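Ankyrin repeat domain-containing protein EMB506, chloroplastic (Arabidopsis thaliana, PDB 6JD6) takes part in the initial differentiation of the proplastid during embryo development and is needed for correct cotyledon and leaf margin development. Local coordinates at residues 172-175 / 179-182. Sequence-based numbering, arbitrary orientation.
Sequences HLQD and AAPI
Asp175 and Ala179 grip each other by two hydrogen bonds. The amide N of Asp175 donates to Ala179 O at 2.8 Å, nearly straight at 164°. The side chain of Asp175 returns the grip. Its CB passes 3.9 Å from Ala179 O. CG is set between the backbone N and the carbonyl carbon (chi1 68°), a turn that swings the carboxylate toward the N-H of Ala179. OD1 accepts from Ala179 N at 3.0 Å, with the donor above the carboxylate plane, and it also takes the N-H of Asp177. The same OD1 lies 3.4 Å from the methyl CB of Ala179. OD2 is hydrogen-bonded to Tyr184 OH and Gln146 NE2, so both oxygens of this buried group are engaged. These bonds close the beta-hairpin-like loop that joins two ankyrin repeats, ANK 2 and ANK 3, and leads into helix 181-187. An alanine here would probably leave the amides of Ala179 and Asp177, and the side chains of Tyr184 and Gln146, without their shared partner. Two residues earlier, Leu173 O meets Pro181 CD at 3.2 Å, while His150 NE2 hydrogen-bonds to it. Leu173 O also receives a CA-H...O contact from Ala180, with Ala180 CA 3.6 Å away. Ala180 is the N-cap residue of the helix. Its CB touches CG of Gln174 at 4.2 Å, and NE2 of Gln174 hydrogen-bonds to Gly178 O.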
ATOM      1  N   HIS A 172       9.594  -8.819 -11.964  1.00 39.96           N
ATOM      2  CA  HIS A 172      10.744  -8.034 -12.402  1.00 39.72           C
ATOM      3  C   HIS A 172      10.388  -6.604 -12.806  1.00 40.48           C
ATOM      4  O   HIS A 172      11.269  -5.752 -12.930  1.00 42.12           O
ATOM      5  CB  HIS A 172      11.438  -8.727 -13.576  1.00 41.83           C
ATOM      6  CG  HIS A 172      11.739 -10.172 -13.336  1.00 44.00           C
ATOM      7  ND1 HIS A 172      12.716 -10.594 -12.459  1.00 42.98           N
ATOM      8  CD2 HIS A 172      11.197 -11.295 -13.865  1.00 44.80           C
ATOM      9  CE1 HIS A 172      12.761 -11.915 -12.458  1.00 45.27           C
ATOM     10  NE2 HIS A 172      11.849 -12.365 -13.301  1.00 45.71           N
ATOM     11  N   LEU A 173       9.101  -6.348 -13.011  1.00 38.39           N
ATOM     12  CA  LEU A 173       8.634  -5.078 -13.563  1.00 38.68           C
ATOM     13  C   LEU A 173       8.936  -3.864 -12.690  1.00 37.01           C
ATOM     14  O   LEU A 173       8.628  -3.845 -11.498  1.00 36.16           O
ATOM     15  CB  LEU A 173       7.129  -5.143 -13.846  1.00 38.47           C
ATOM     16  CG  LEU A 173       6.722  -6.113 -14.957  1.00 41.83           C
ATOM     17  CD1 LEU A 173       5.203  -6.200 -15.081  1.00 42.10           C
ATOM     18  CD2 LEU A 173       7.350  -5.691 -16.272  1.00 41.17           C
ATOM     19  N   GLN A 174       9.527  -2.842 -13.297  1.00 36.86           N
ATOM     20  CA  GLN A 174       9.745  -1.576 -12.609  1.00 36.31           C
ATOM     21  C   GLN A 174       8.591  -0.628 -12.897  1.00 37.44           C
ATOM     22  O   GLN A 174       8.131  -0.532 -14.037  1.00 39.58           O
ATOM     23  CB  GLN A 174      11.061  -0.942 -13.065  1.00 35.15           C
ATOM     24  CG  GLN A 174      12.297  -1.581 -12.459  1.00 33.68           C
ATOM     25  CD  GLN A 174      13.563  -1.103 -13.124  1.00 36.04           C
ATOM     26  OE1 GLN A 174      13.932  -1.596 -14.185  1.00 41.35           O
ATOM     27  NE2 GLN A 174      14.230  -0.127 -12.516  1.00 34.03           N
ATOM     28  N   ASP A 175       8.117   0.069 -11.871  1.00 34.67           N
ATOM     29  CA  ASP A 175       7.036   1.022 -12.081  1.00 34.94           C
ATOM     30  C   ASP A 175       7.550   2.365 -12.599  1.00 37.70           C
ATOM     31  O   ASP A 175       8.707   2.481 -13.021  1.00 39.49           O
ATOM     32  CB  ASP A 175       6.143   1.178 -10.832  1.00 32.93           C
ATOM     33  CG  ASP A 175       6.848   1.847  -9.651  1.00 33.50           C
ATOM     34  OD1 ASP A 175       7.930   2.453  -9.814  1.00 35.59           O
ATOM     35  OD2 ASP A 175       6.287   1.776  -8.535  1.00 31.04           O
ATOM     36  N   ALA A 179      10.805   1.605  -9.608  1.00 29.76           N
ATOM     37  CA  ALA A 179      10.785   0.725  -8.448  1.00 30.83           C
ATOM     38  C   ALA A 179      10.222  -0.656  -8.783  1.00 33.89           C
ATOM     39  O   ALA A 179       9.144  -0.782  -9.378  1.00 31.13           O
ATOM     40  CB  ALA A 179       9.996   1.357  -7.308  1.00 29.48           C
ATOM     41  N   ALA A 180      10.963  -1.684  -8.379  1.00 31.84           N
ATOM     42  CA  ALA A 180      10.584  -3.070  -8.616  1.00 32.87           C
ATOM     43  C   ALA A 180       9.925  -3.645  -7.363  1.00 31.33           C
ATOM     44  O   ALA A 180      10.015  -3.047  -6.293  1.00 30.36           O
ATOM     45  CB  ALA A 180      11.831  -3.886  -8.996  1.00 28.68           C
ATOM     46  N   PRO A 181       9.251  -4.804  -7.487  1.00 33.44           N
ATOM     47  CA  PRO A 181       8.704  -5.471  -6.298  1.00 32.35           C
ATOM     48  C   PRO A 181       9.713  -5.643  -5.151  1.00 32.40           C
ATOM     49  O   PRO A 181       9.333  -5.495  -3.989  1.00 32.91           O
ATOM     50  CB  PRO A 181       8.274  -6.835  -6.846  1.00 32.33           C
ATOM     51  CG  PRO A 181       7.842  -6.523  -8.239  1.00 33.53           C
ATOM     52  CD  PRO A 181       8.810  -5.466  -8.730  1.00 32.36           C
ATOM     53  N   ILE A 182      10.972  -5.939  -5.461  1.00 33.21           N
ATOM     54  CA  ILE A 182      11.976  -6.108  -4.412  1.00 33.44           C
ATOM     55  C   ILE A 182      12.234  -4.803  -3.631  1.00 32.29           C
ATOM     56  O   ILE A 182      12.461  -4.844  -2.422  1.00 33.29           O
ATOM     57  CB  ILE A 182      13.298  -6.726  -4.954  1.00 36.40           C
ATOM     58  CG1 ILE A 182      14.297  -6.979  -3.821  1.00 36.40           C
ATOM     59  CG2 ILE A 182      13.921  -5.844  -6.013  1.00 35.51           C
ATOM     60  CD1 ILE A 182      13.844  -8.007  -2.821  1.00 37.44           C
TER